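Local atomic coordinates of glutathione transferase o1 (Bombyx mori, PDB entry 3RBT), a protein that probably acts as an omega-class glutathione transferase, conjugating glutathione or using it to reduce dehydroascorbate. Residues E64-R67 against A68-R72; D97-D100 against E101-R105; E124-N127 against E128-K131. One frame throughout, in Å; residues are numbered along the deposited sequence.

The three contacts are local turns of three helices, and they lie in series along the chain. Contacts 1 and 2 belong to the thioredoxin-like N-terminal domain, on helices 64-69 and 92-102. Contact 3 lies on helix 113-138 of the helical C-terminal domain. None touches another within the chain: contacts 2 and 3 come closest, with nearest atoms about 10 Å apart and centres 24 Å apart. The dimer does join contacts 1 and 3, because Arg-72 forms a salt bridge with Glu-128 of the second subunit. Contact 2 also meets that subunit and holds a glycerol. In this family glutathione binds mainly to the N-terminal domain, beside the cleft between the domains.

Contact 1: residues E64-R67 against A68-R72; sequences EWFR and AKNPR
Asn-70 lies alongside Phe-66, one turn further on, and both side chains point the same way. CB of Asn-70 sits over one face of the phenyl ring and is 3.4 Å from Phe-66 O. The next atom, CG, is anti to the backbone N (chi1 -178°), and this runs the amide along the ring. At the tip, Asn-70 ND2 comes within 3.4 Å of Phe-66 CZ and is equally near CE2. Ring and amide planes stand 77° apart, so the two groups are not stacked flat. ND2 has its polar partner beyond the turn, in a hydrogen bond to Lys-74 O, which fixes the rotation of the amide.

The backbone changes character here. Ala-68 N donates to Glu-64 O at 3.0 Å, a regular helical bond. Lys-69 N is held more loosely, by weak bonds to Trp-65 O and Phe-66 O. Asn-70 N then turns to Arg-67 O at 3.0 Å, approaching from above the carbonyl plane. The chain turns out of the helix at Asn-70. Pro-71 N is 2.9 Å from Arg-67 O but cannot supply the next N-H bond. Lys-69 CG passes 3.5 Å from Trp-65 O. Arg-67 leads away from this turn, and its NH2 bonds to Leu-62 O.

Helix 64-69 follows strand 52-56 in the thioredoxin-like fold, and the chain after it returns to the sheet as strand 77-80. Phe-66 and Asn-70 both rest on Val-77 of that strand, and Phe-66 also meets the ring of Tyr-30. The buried side chain of Asn-70 is thus both packed and bonded: its CB covers one face of the Phe-66 ring while its amide nitrogen ties the helix end to the loop leading into the sheet.

Contact 2: residues D97-D100 against E101-R105; sequences DYLD and EKYTR. With GOL (glycerol), chain E.
Asp-97 O is gripped twice. Glu-101 N donates to it at 3.0 Å, and glycerol O2 donates to it at 2.6 Å. The same glycerol gives a hydrogen bond from O3 to Asp-100 OD2, also at 2.6 Å. Its O1 lies so close to Glu-101 OE1 that the exact geometry of that bond is doubtful. The glycerol probably came from the crystallisation liquor, and it spans one acidic turn of helix 92-102.

Tyr-98 and Lys-102 run side by side on another flank. Tyr-98 O takes Lys-102 N at 2.8 Å. Lys-102 CB lies over one face of the Tyr-98 ring in a CH-pi contact, 4.1 Å from the centroid. Lys-102 CG, anti to the backbone N (chi1 -177°), lies 3.5 Å from Tyr-98 OH, and the bend at chi2 (64°) brings CD close to the same oxygen. A water links this hydroxyl to Tyr-103 OH. With an alanine in place of Tyr-98, Lys-102 CB is likely to lose its aromatic cover and the water one of its two hydroxyl mates.

Leu-99 CD2 lies 3.8 Å from Tyr-103 CE1. Leu-99 O takes Tyr-103 N and lies at the edge of that ring. Here the chain leaves the helix. Helix 92-102 belongs to the thioredoxin-like domain and packs on its sheet, Leu-99 touching Leu-27 and Leu-78.

Lys-48 answers Asp-100. Asp-97 and Glu-101 pair with Arg-120 and Lys-116 of the second subunit. The clustered carboxylates are therefore probably charged, and acidic side chains meet basic ones across the dimer interface.

Contact 3: residues E124-N127 against E128-K131; sequences ERFN and ELIK
Phe-126 and Ile-130 cross at about a right angle, one turn apart. Phe-126 CD2 meets Ile-130 CG1 at 3.8 Å, and the Ile-130 CD1 methyl lies almost as near. The same methyl also lies 3.6 Å from Asn-127 OD1, because Asn-127 and Ile-130 point the same way. Asn-127 O is met by Lys-131 N at 3.0 Å and by Lys-131 CG at 3.3 Å. Leu-129 takes a face of the Phe-126 ring. Its CG makes an off-centre CH-pi contact, 4.3 Å from the ring centroid, and its CD2 is 3.7 Å from Phe-126 CE1. The ring is swung to these two neighbours by a CG anti to the backbone N (chi1 -163°).

This is a kinked stretch of helix 113-138, the long first helix of the all-helical C-terminal domain. At the kink the N atoms of Glu-128 and Leu-129 lack the usual bond to the preceding turn. Both bond three residues back instead. Glu-128 N goes to Arg-125 O at 3.2 Å, from above the carbonyl plane, and Leu-129 N goes weakly to Phe-126 O. A water also donates to Arg-125 O and, at 2.6 Å, to Glu-128 OE1. Regular bonding then resumes as Ile-130 N reaches Phe-126 O.

Phe-126 is covered by Val-179, Trp-182 and Val-183 of helix 174-186 and meets Phe-155 edge-to-face. Ile-130 faces Tyr-37 and Arg-40 of helix 36-47, in the N-terminal domain.

Contact 1: residues E64-R67 against A68-R72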
ATOM      1  N   GLU A  64      18.734  14.697 -16.452  1.00 40.61           N
ATOM      2  CA  GLU A  64      19.666  13.783 -15.787  1.00 40.42           C
ATOM      3  C   GLU A  64      19.615  13.860 -14.270  1.00 38.52           C
ATOM      4  O   GLU A  64      19.692  12.836 -13.595  1.00 37.72           O
ATOM      5  CB  GLU A  64      21.101  14.020 -16.282  1.00 42.81           C
ATOM      6  CG  GLU A  64      21.441  13.237 -17.545  1.00 45.44           C
ATOM      7  CD  GLU A  64      22.891  13.381 -17.990  1.00 49.93           C
ATOM      8  OE1 GLU A  64      23.667  14.134 -17.353  1.00 51.61           O
ATOM      9  OE2 GLU A  64      23.254  12.738 -18.998  1.00 52.51           O
ATOM     10  N   TRP A  65      19.491  15.076 -13.745  1.00 37.86           N
ATOM     11  CA  TRP A  65      19.397  15.295 -12.300  1.00 36.57           C
ATOM     12  C   TRP A  65      18.119  14.692 -11.715  1.00 34.15           C
ATOM     13  O   TRP A  65      18.079  14.336 -10.538  1.00 33.51           O
ATOM     14  CB  TRP A  65      19.501  16.785 -11.958  1.00 36.99           C
ATOM     15  CG  TRP A  65      18.438  17.632 -12.588  1.00 35.97           C
ATOM     16  CD1 TRP A  65      18.556  18.380 -13.723  1.00 37.23           C
ATOM     17  CD2 TRP A  65      17.095  17.825 -12.120  1.00 34.17           C
ATOM     18  NE1 TRP A  65      17.374  19.027 -13.995  1.00 35.84           N
ATOM     19  CE2 TRP A  65      16.458  18.702 -13.030  1.00 33.96           C
ATOM     20  CE3 TRP A  65      16.364  17.338 -11.023  1.00 31.90           C
ATOM     21  CZ2 TRP A  65      15.127  19.105 -12.879  1.00 32.43           C
ATOM     22  CZ3 TRP A  65      15.035  17.738 -10.875  1.00 30.45           C
ATOM     23  CH2 TRP A  65      14.434  18.610 -11.800  1.00 30.87           C
ATOM     24  N   PHE A  66      17.075  14.591 -12.537  1.00 32.90           N
ATOM     25  CA  PHE A  66      15.832  13.961 -12.109  1.00 31.02           C
ATOM     26  C   PHE A  66      16.010  12.450 -12.001  1.00 30.77           C
ATOM     27  O   PHE A  66      15.698  11.873 -10.963  1.00 29.91           O
ATOM     28  CB  PHE A  66      14.655  14.337 -13.021  1.00 30.03           C
ATOM     29  CG  PHE A  66      13.318  13.834 -12.530  1.00 28.50           C
ATOM     30  CD1 PHE A  66      12.630  14.503 -11.522  1.00 27.70           C
ATOM     31  CD2 PHE A  66      12.747  12.692 -13.075  1.00 26.99           C
ATOM     32  CE1 PHE A  66      11.395  14.035 -11.066  1.00 25.75           C
ATOM     33  CE2 PHE A  66      11.512  12.222 -12.634  1.00 25.60           C
ATOM     34  CZ  PHE A  66      10.838  12.890 -11.623  1.00 25.05           C
ATOM     35  N   ARG A  67      16.531  11.822 -13.057  1.00 32.14           N
ATOM     36  CA  ARG A  67      16.846  10.386 -13.026  1.00 33.08           C
ATOM     37  C   ARG A  67      17.725  10.044 -11.828  1.00 33.51           C
ATOM     38  O   ARG A  67      17.472   9.066 -11.135  1.00 32.96           O
ATOM     39  CB  ARG A  67      17.519   9.918 -14.323  1.00 34.64           C
ATOM     40  CG  ARG A  67      16.624  10.015 -15.552  1.00 36.63           C
ATOM     41  CD  ARG A  67      17.315   9.535 -16.817  1.00 41.98           C
ATOM     42  NE  ARG A  67      17.187  10.512 -17.899  1.00 44.70           N
ATOM     43  CZ  ARG A  67      17.545  10.299 -19.167  1.00 47.77           C
ATOM     44  NH1 ARG A  67      18.054   9.126 -19.538  1.00 49.11           N
ATOM     45  NH2 ARG A  67      17.386  11.262 -20.071  1.00 48.51           N
ATOM     46  N   ALA A  68      18.736  10.872 -11.571  1.00 34.54           N
ATOM     47  CA  ALA A  68      19.648  10.644 -10.451  1.00 35.10           C
ATOM     48  C   ALA A  68      18.945  10.594  -9.093  1.00 33.69           C
ATOM     49  O   ALA A  68      19.308   9.782  -8.244  1.00 34.10           O
ATOM     50  CB  ALA A  68      20.759  11.684 -10.446  1.00 36.84           C
ATOM     51  N   LYS A  69      17.944  11.453  -8.889  1.00 32.06           N
ATOM     52  CA  LYS A  69      17.198  11.470  -7.629  1.00 30.78           C
ATOM     53  C   LYS A  69      16.046  10.466  -7.633  1.00 29.13           C
ATOM     54  O   LYS A  69      15.397  10.253  -6.614  1.00 28.11           O
ATOM     55  CB  LYS A  69      16.658  12.875  -7.333  1.00 30.65           C
ATOM     56  CG  LYS A  69      17.718  13.941  -7.034  1.00 33.19           C
ATOM     57  CD  LYS A  69      17.047  15.236  -6.548  1.00 35.61           C
ATOM     58  CE  LYS A  69      18.054  16.348  -6.320  1.00 41.14           C
ATOM     59  NZ  LYS A  69      17.433  17.554  -5.682  1.00 43.39           N
ATOM     60  N   ASN A  70      15.817   9.839  -8.781  1.00 28.59           N
ATOM     61  CA  ASN A  70      14.657   8.985  -8.996  1.00 27.23           C
ATOM     62  C   ASN A  70      14.976   7.942 -10.077  1.00 28.06           C
ATOM     63  O   ASN A  70      14.410   7.988 -11.171  1.00 27.27           O
ATOM     64  CB  ASN A  70      13.468   9.876  -9.392  1.00 25.66           C
ATOM     65  CG  ASN A  70      12.172   9.104  -9.598  1.00 23.39           C
ATOM     66  OD1 ASN A  70      12.025   7.953  -9.178  1.00 20.34           O
ATOM     67  ND2 ASN A  70      11.215   9.757 -10.249  1.00 19.89           N
ATOM     68  N   PRO A  71      15.897   7.001  -9.773  1.00 29.50           N
ATOM     69  CA  PRO A  71      16.431   6.090 -10.799  1.00 30.97           C
ATOM     70  C   PRO A  71      15.396   5.137 -11.399  1.00 30.68           C
ATOM     71  O   PRO A  71      15.532   4.744 -12.559  1.00 31.29           O
ATOM     72  CB  PRO A  71      17.541   5.327 -10.066  1.00 32.00           C
ATOM     73  CG  PRO A  71      17.206   5.419  -8.640  1.00 31.55           C
ATOM     74  CD  PRO A  71      16.416   6.682  -8.429  1.00 29.96           C
ATOM     75  N   ARG A  72      14.360   4.805 -10.627  1.00 30.25           N
ATOM     76  CA  ARG A  72      13.250   3.975 -11.114  1.00 30.55           C
ATOM     77  C   ARG A  72      12.169   4.801 -11.839  1.00 29.34           C
ATOM     78  O   ARG A  72      11.175   4.255 -12.322  1.00 29.27           O
ATOM     79  CB  ARG A  72      12.659   3.160  -9.952  1.00 30.41           C
ATOM     80  CG  ARG A  72      13.523   1.946  -9.542  1.00 34.92           C
ATOM     81  CD  ARG A  72      13.423   1.637  -8.040  1.00 39.48           C
ATOM     82  NE  ARG A  72      12.046   1.390  -7.594  1.00 41.14           N
ATOM     83  CZ  ARG A  72      11.534   0.186  -7.336  1.00 42.24           C
ATOM     84  NH1 ARG A  72      12.284  -0.905  -7.466  1.00 44.25           N
ATOM     85  NH2 ARG A  72      10.267   0.073  -6.947  1.00 41.03           N
TER

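Contact 2: residues D97-D100 against E101-R105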
ATOM      1  N   ASP A  97      -1.255  10.719   1.748  1.00 13.24           N
ATOM      2  CA  ASP A  97      -1.365  10.460   3.186  1.00 14.24           C
ATOM      3  C   ASP A  97      -0.420  11.354   3.990  1.00 14.66           C
ATOM      4  O   ASP A  97      -0.799  11.866   5.051  1.00 14.89           O
ATOM      5  CB  ASP A  97      -1.139   8.972   3.520  1.00 13.71           C
ATOM      6  CG  ASP A  97      -2.307   8.081   3.059  1.00 14.24           C
ATOM      7  OD1 ASP A  97      -3.374   8.612   2.682  1.00 12.85           O
ATOM      8  OD2 ASP A  97      -2.166   6.844   3.094  1.00 13.95           O
ATOM      9  N   TYR A  98       0.788  11.559   3.460  1.00 14.76           N
ATOM     10  CA  TYR A  98       1.727  12.520   4.042  1.00 15.32           C
ATOM     11  C   TYR A  98       1.053  13.890   4.169  1.00 15.43           C
ATOM     12  O   TYR A  98       1.065  14.491   5.230  1.00 16.35           O
ATOM     13  CB  TYR A  98       3.015  12.643   3.206  1.00 15.18           C
ATOM     14  CG  TYR A  98       3.805  13.863   3.600  1.00 16.77           C
ATOM     15  CD1 TYR A  98       4.584  13.859   4.756  1.00 17.44           C
ATOM     16  CD2 TYR A  98       3.721  15.043   2.860  1.00 16.94           C
ATOM     17  CE1 TYR A  98       5.288  14.990   5.144  1.00 20.62           C
ATOM     18  CE2 TYR A  98       4.423  16.179   3.249  1.00 18.34           C
ATOM     19  CZ  TYR A  98       5.197  16.148   4.389  1.00 19.92           C
ATOM     20  OH  TYR A  98       5.897  17.273   4.788  1.00 22.70           O
ATOM     21  N   LEU A  99       0.462  14.360   3.072  1.00 15.14           N
ATOM     22  CA  LEU A  99      -0.209  15.659   3.033  1.00 15.41           C
ATOM     23  C   LEU A  99      -1.356  15.745   4.028  1.00 15.86           C
ATOM     24  O   LEU A  99      -1.531  16.775   4.675  1.00 16.28           O
ATOM     25  CB  LEU A  99      -0.717  15.971   1.620  1.00 14.61           C
ATOM     26  CG  LEU A  99       0.382  16.111   0.550  1.00 14.61           C
ATOM     27  CD1 LEU A  99      -0.234  16.229  -0.838  1.00 13.89           C
ATOM     28  CD2 LEU A  99       1.280  17.320   0.866  1.00 12.66           C
ATOM     29  N   ASP A 100      -2.126  14.664   4.160  1.00 15.24           N
ATOM     30  CA  ASP A 100      -3.262  14.668   5.081  1.00 16.14           C
ATOM     31  C   ASP A 100      -2.864  14.683   6.560  1.00 17.30           C
ATOM     32  O   ASP A 100      -3.604  15.224   7.397  1.00 18.69           O
ATOM     33  CB  ASP A 100      -4.240  13.522   4.806  1.00 15.17           C
ATOM     34  CG  ASP A 100      -5.643  13.840   5.280  1.00 15.10           C
ATOM     35  OD1 ASP A 100      -6.081  14.988   5.100  1.00 16.86           O
ATOM     36  OD2 ASP A 100      -6.320  12.952   5.815  1.00 17.04           O
ATOM     37  N   GLU A 101      -1.709  14.100   6.864  1.00 17.80           N
ATOM     38  CA  GLU A 101      -1.112  14.101   8.212  1.00 19.23           C
ATOM     39  C   GLU A 101      -0.350  15.390   8.534  1.00 19.86           C
ATOM     40  O   GLU A 101      -0.469  15.939   9.626  1.00 21.07           O
ATOM     41  CB  GLU A 101      -0.129  12.931   8.343  1.00 19.56           C
ATOM     42  CG  GLU A 101      -0.756  11.570   8.425  1.00 20.79           C
ATOM     43  CD  GLU A 101       0.250  10.430   8.445  1.00 23.79           C
ATOM     44  OE1 GLU A 101      -0.195   9.272   8.409  1.00 27.26           O
ATOM     45  OE2 GLU A 101       1.477  10.662   8.483  1.00 24.92           O
ATOM     46  N   LYS A 102       0.464  15.852   7.592  1.00 20.01           N
ATOM     47  CA  LYS A 102       1.308  17.037   7.803  1.00 21.06           C
ATOM     48  C   LYS A 102       0.467  18.300   8.024  1.00 21.98           C
ATOM     49  O   LYS A 102       0.753  19.113   8.911  1.00 22.89           O
ATOM     50  CB  LYS A 102       2.253  17.232   6.613  1.00 20.52           C
ATOM     51  CG  LYS A 102       3.243  18.407   6.739  1.00 21.88           C
ATOM     52  CD  LYS A 102       4.229  18.227   7.890  1.00 22.65           C
ATOM     53  CE  LYS A 102       5.246  19.363   7.903  1.00 25.67           C
ATOM     54  NZ  LYS A 102       6.238  19.218   9.001  1.00 27.37           N
ATOM     55  N   TYR A 103      -0.570  18.445   7.208  1.00 21.75           N
ATOM     56  CA  TYR A 103      -1.421  19.627   7.228  1.00 23.17           C
ATOM     57  C   TYR A 103      -2.762  19.247   7.854  1.00 23.97           C
ATOM     58  O   TYR A 103      -3.535  18.490   7.280  1.00 23.39           O
ATOM     59  CB  TYR A 103      -1.577  20.180   5.806  1.00 22.11           C
ATOM     60  CG  TYR A 103      -0.244  20.475   5.137  1.00 22.48           C
ATOM     61  CD1 TYR A 103       0.371  19.528   4.316  1.00 20.90           C
ATOM     62  CD2 TYR A 103       0.416  21.695   5.351  1.00 23.63           C
ATOM     63  CE1 TYR A 103       1.600  19.790   3.710  1.00 21.69           C
ATOM     64  CE2 TYR A 103       1.648  21.967   4.753  1.00 23.77           C
ATOM     65  CZ  TYR A 103       2.230  21.007   3.931  1.00 22.67           C
ATOM     66  OH  TYR A 103       3.436  21.260   3.333  1.00 22.80           O
ATOM     67  N   THR A 104      -3.000  19.768   9.051  1.00 25.93           N
ATOM     68  CA  THR A 104      -4.132  19.375   9.892  1.00 27.29           C
ATOM     69  C   THR A 104      -5.479  19.988   9.474  1.00 27.57           C
ATOM     70  O   THR A 104      -6.527  19.414   9.754  1.00 27.67           O
ATOM     71  CB  THR A 104      -3.846  19.693  11.374  1.00 28.93           C
ATOM     72  OG1 THR A 104      -3.369  21.036  11.480  1.00 30.19           O
ATOM     73  CG2 THR A 104      -2.772  18.743  11.937  1.00 29.89           C
ATOM     74  N   ARG A 105      -5.452  21.146   8.821  1.00 27.97           N
ATOM     75  CA  ARG A 105      -6.668  21.741   8.253  1.00 28.74           C
ATOM     76  C   ARG A 105      -7.195  20.908   7.083  1.00 26.79           C
ATOM     77  O   ARG A 105      -6.416  20.286   6.364  1.00 25.76           O
ATOM     78  CB  ARG A 105      -6.404  23.177   7.784  1.00 29.74           C
ATOM     79  CG  ARG A 105      -6.604  24.245   8.869  1.00 34.69           C
ATOM     80  CD  ARG A 105      -6.518  25.654   8.282  1.00 39.31           C
ATOM     81  NE  ARG A 105      -5.281  26.342   8.665  1.00 44.58           N
ATOM     82  CZ  ARG A 105      -4.656  27.260   7.927  1.00 46.84           C
ATOM     83  NH1 ARG A 105      -3.545  27.831   8.381  1.00 47.88           N
ATOM     84  NH2 ARG A 105      -5.131  27.609   6.733  1.00 47.50           N
TER
HETATM   85  C1  GOL E 241      -2.906   8.784   6.615  1.00 35.75           C
HETATM   86  O1  GOL E 241      -2.196   8.226   7.691  1.00 35.48           O
HETATM   87  C2  GOL E 241      -3.157  10.269   6.849  1.00 36.26           C
HETATM   88  O2  GOL E 241      -3.125  10.866   5.589  1.00 36.67           O
HETATM   89  C3  GOL E 241      -4.538  10.505   7.457  1.00 36.76           C
HETATM   90  O3  GOL E 241      -4.807  11.869   7.683  1.00 34.46           O
HETATM   91  O   HOH W   1       5.837  19.557   3.624  1.00 11.24           O

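Contact 3: residues E124-N127 against E128-K131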
ATOM      1  N   GLU A 124      -6.899   0.006  -2.555  1.00 19.97           N
ATOM      2  CA  GLU A 124      -6.206  -1.149  -3.100  1.00 21.00           C
ATOM      3  C   GLU A 124      -7.077  -1.912  -4.109  1.00 21.58           C
ATOM      4  O   GLU A 124      -6.629  -2.203  -5.220  1.00 21.44           O
ATOM      5  CB  GLU A 124      -5.707  -2.059  -1.978  1.00 21.80           C
ATOM      6  CG  GLU A 124      -4.973  -3.300  -2.459  1.00 25.02           C
ATOM      7  CD  GLU A 124      -3.604  -3.015  -3.070  1.00 28.05           C
ATOM      8  OE1 GLU A 124      -3.083  -3.920  -3.767  1.00 31.40           O
ATOM      9  OE2 GLU A 124      -3.042  -1.915  -2.854  1.00 27.07           O
ATOM     10  N   ARG A 125      -8.312  -2.232  -3.719  1.00 22.37           N
ATOM     11  CA  ARG A 125      -9.298  -2.821  -4.631  1.00 23.18           C
ATOM     12  C   ARG A 125      -9.459  -2.073  -5.964  1.00 22.25           C
ATOM     13  O   ARG A 125      -9.606  -2.705  -7.018  1.00 22.53           O
ATOM     14  CB  ARG A 125     -10.666  -2.924  -3.950  1.00 24.28           C
ATOM     15  CG  ARG A 125     -10.856  -4.163  -3.127  1.00 28.31           C
ATOM     16  CD  ARG A 125     -12.021  -3.991  -2.168  1.00 34.01           C
ATOM     17  NE  ARG A 125     -11.992  -4.980  -1.095  1.00 38.98           N
ATOM     18  CZ  ARG A 125     -12.432  -4.761   0.141  1.00 41.45           C
ATOM     19  NH1 ARG A 125     -12.928  -3.576   0.478  1.00 40.78           N
ATOM     20  NH2 ARG A 125     -12.358  -5.724   1.051  1.00 43.68           N
ATOM     21  N   PHE A 126      -9.429  -0.739  -5.909  1.00 20.67           N
ATOM     22  CA  PHE A 126      -9.554   0.106  -7.102  1.00 19.84           C
ATOM     23  C   PHE A 126      -8.438  -0.134  -8.124  1.00 19.99           C
ATOM     24  O   PHE A 126      -8.609   0.161  -9.309  1.00 19.22           O
ATOM     25  CB  PHE A 126      -9.609   1.593  -6.716  1.00 18.61           C
ATOM     26  CG  PHE A 126     -10.141   2.515  -7.819  1.00 18.15           C
ATOM     27  CD1 PHE A 126     -11.505   2.593  -8.090  1.00 17.54           C
ATOM     28  CD2 PHE A 126      -9.274   3.336  -8.540  1.00 17.02           C
ATOM     29  CE1 PHE A 126     -11.995   3.456  -9.092  1.00 18.61           C
ATOM     30  CE2 PHE A 126      -9.748   4.201  -9.541  1.00 15.26           C
ATOM     31  CZ  PHE A 126     -11.105   4.263  -9.818  1.00 17.48           C
ATOM     32  N   ASN A 127      -7.303  -0.676  -7.674  1.00 20.46           N
ATOM     33  CA  ASN A 127      -6.192  -0.980  -8.596  1.00 21.12           C
ATOM     34  C   ASN A 127      -6.585  -1.898  -9.759  1.00 22.53           C
ATOM     35  O   ASN A 127      -5.948  -1.866 -10.817  1.00 22.58           O
ATOM     36  CB  ASN A 127      -4.986  -1.569  -7.853  1.00 20.79           C
ATOM     37  CG  ASN A 127      -4.213  -0.525  -7.074  1.00 20.71           C
ATOM     38  OD1 ASN A 127      -4.261   0.676  -7.378  1.00 20.98           O
ATOM     39  ND2 ASN A 127      -3.489  -0.977  -6.055  1.00 20.51           N
ATOM     40  N   GLU A 128      -7.619  -2.715  -9.553  1.00 23.99           N
ATOM     41  CA  GLU A 128      -8.122  -3.600 -10.606  1.00 26.47           C
ATOM     42  C   GLU A 128      -8.811  -2.809 -11.734  1.00 26.74           C
ATOM     43  O   GLU A 128      -8.686  -3.158 -12.917  1.00 27.57           O
ATOM     44  CB  GLU A 128      -9.014  -4.716 -10.027  1.00 27.61           C
ATOM     45  CG  GLU A 128      -8.244  -5.681  -9.097  1.00 30.75           C
ATOM     46  CD  GLU A 128      -9.090  -6.804  -8.506  1.00 36.23           C
ATOM     47  OE1 GLU A 128     -10.312  -6.624  -8.319  1.00 38.84           O
ATOM     48  OE2 GLU A 128      -8.523  -7.880  -8.210  1.00 39.17           O
ATOM     49  N   LEU A 129      -9.496  -1.725 -11.368  1.00 26.38           N
ATOM     50  CA  LEU A 129     -10.104  -0.823 -12.344  1.00 26.49           C
ATOM     51  C   LEU A 129      -9.004  -0.077 -13.103  1.00 26.12           C
ATOM     52  O   LEU A 129      -9.075   0.074 -14.327  1.00 26.55           O
ATOM     53  CB  LEU A 129     -11.084   0.129 -11.647  1.00 26.27           C
ATOM     54  CG  LEU A 129     -11.905   1.259 -12.312  1.00 27.89           C
ATOM     55  CD1 LEU A 129     -11.975   1.180 -13.813  1.00 31.12           C
ATOM     56  CD2 LEU A 129     -13.312   1.289 -11.753  1.00 26.83           C
ATOM     57  N   ILE A 130      -7.973   0.348 -12.377  1.00 25.06           N
ATOM     58  CA  ILE A 130      -6.815   1.007 -12.975  1.00 24.96           C
ATOM     59  C   ILE A 130      -6.137   0.113 -14.030  1.00 26.28           C
ATOM     60  O   ILE A 130      -5.884   0.573 -15.151  1.00 26.46           O
ATOM     61  CB  ILE A 130      -5.806   1.476 -11.899  1.00 23.70           C
ATOM     62  CG1 ILE A 130      -6.435   2.561 -11.008  1.00 23.33           C
ATOM     63  CG2 ILE A 130      -4.538   1.989 -12.539  1.00 23.56           C
ATOM     64  CD1 ILE A 130      -5.602   2.928  -9.784  1.00 21.46           C
ATOM     65  N   LYS A 131      -5.873  -1.150 -13.679  1.00 26.83           N
ATOM     66  CA  LYS A 131      -5.243  -2.109 -14.604  1.00 28.80           C
ATOM     67  C   LYS A 131      -6.043  -2.260 -15.904  1.00 29.94           C
ATOM     68  O   LYS A 131      -5.483  -2.152 -16.993  1.00 30.31           O
ATOM     69  CB  LYS A 131      -5.044  -3.488 -13.953  1.00 29.26           C
ATOM     70  CG  LYS A 131      -3.991  -3.524 -12.850  1.00 30.11           C
ATOM     71  CD  LYS A 131      -3.924  -4.912 -12.189  1.00 32.57           C
ATOM     72  CE  LYS A 131      -2.917  -4.923 -11.044  1.00 34.07           C
ATOM     73  NZ  LYS A 131      -2.621  -6.317 -10.598  1.00 38.01           N
TER
HETATM   74  O   HOH W   2     -11.889  -4.606  -8.060  1.00 32.66           O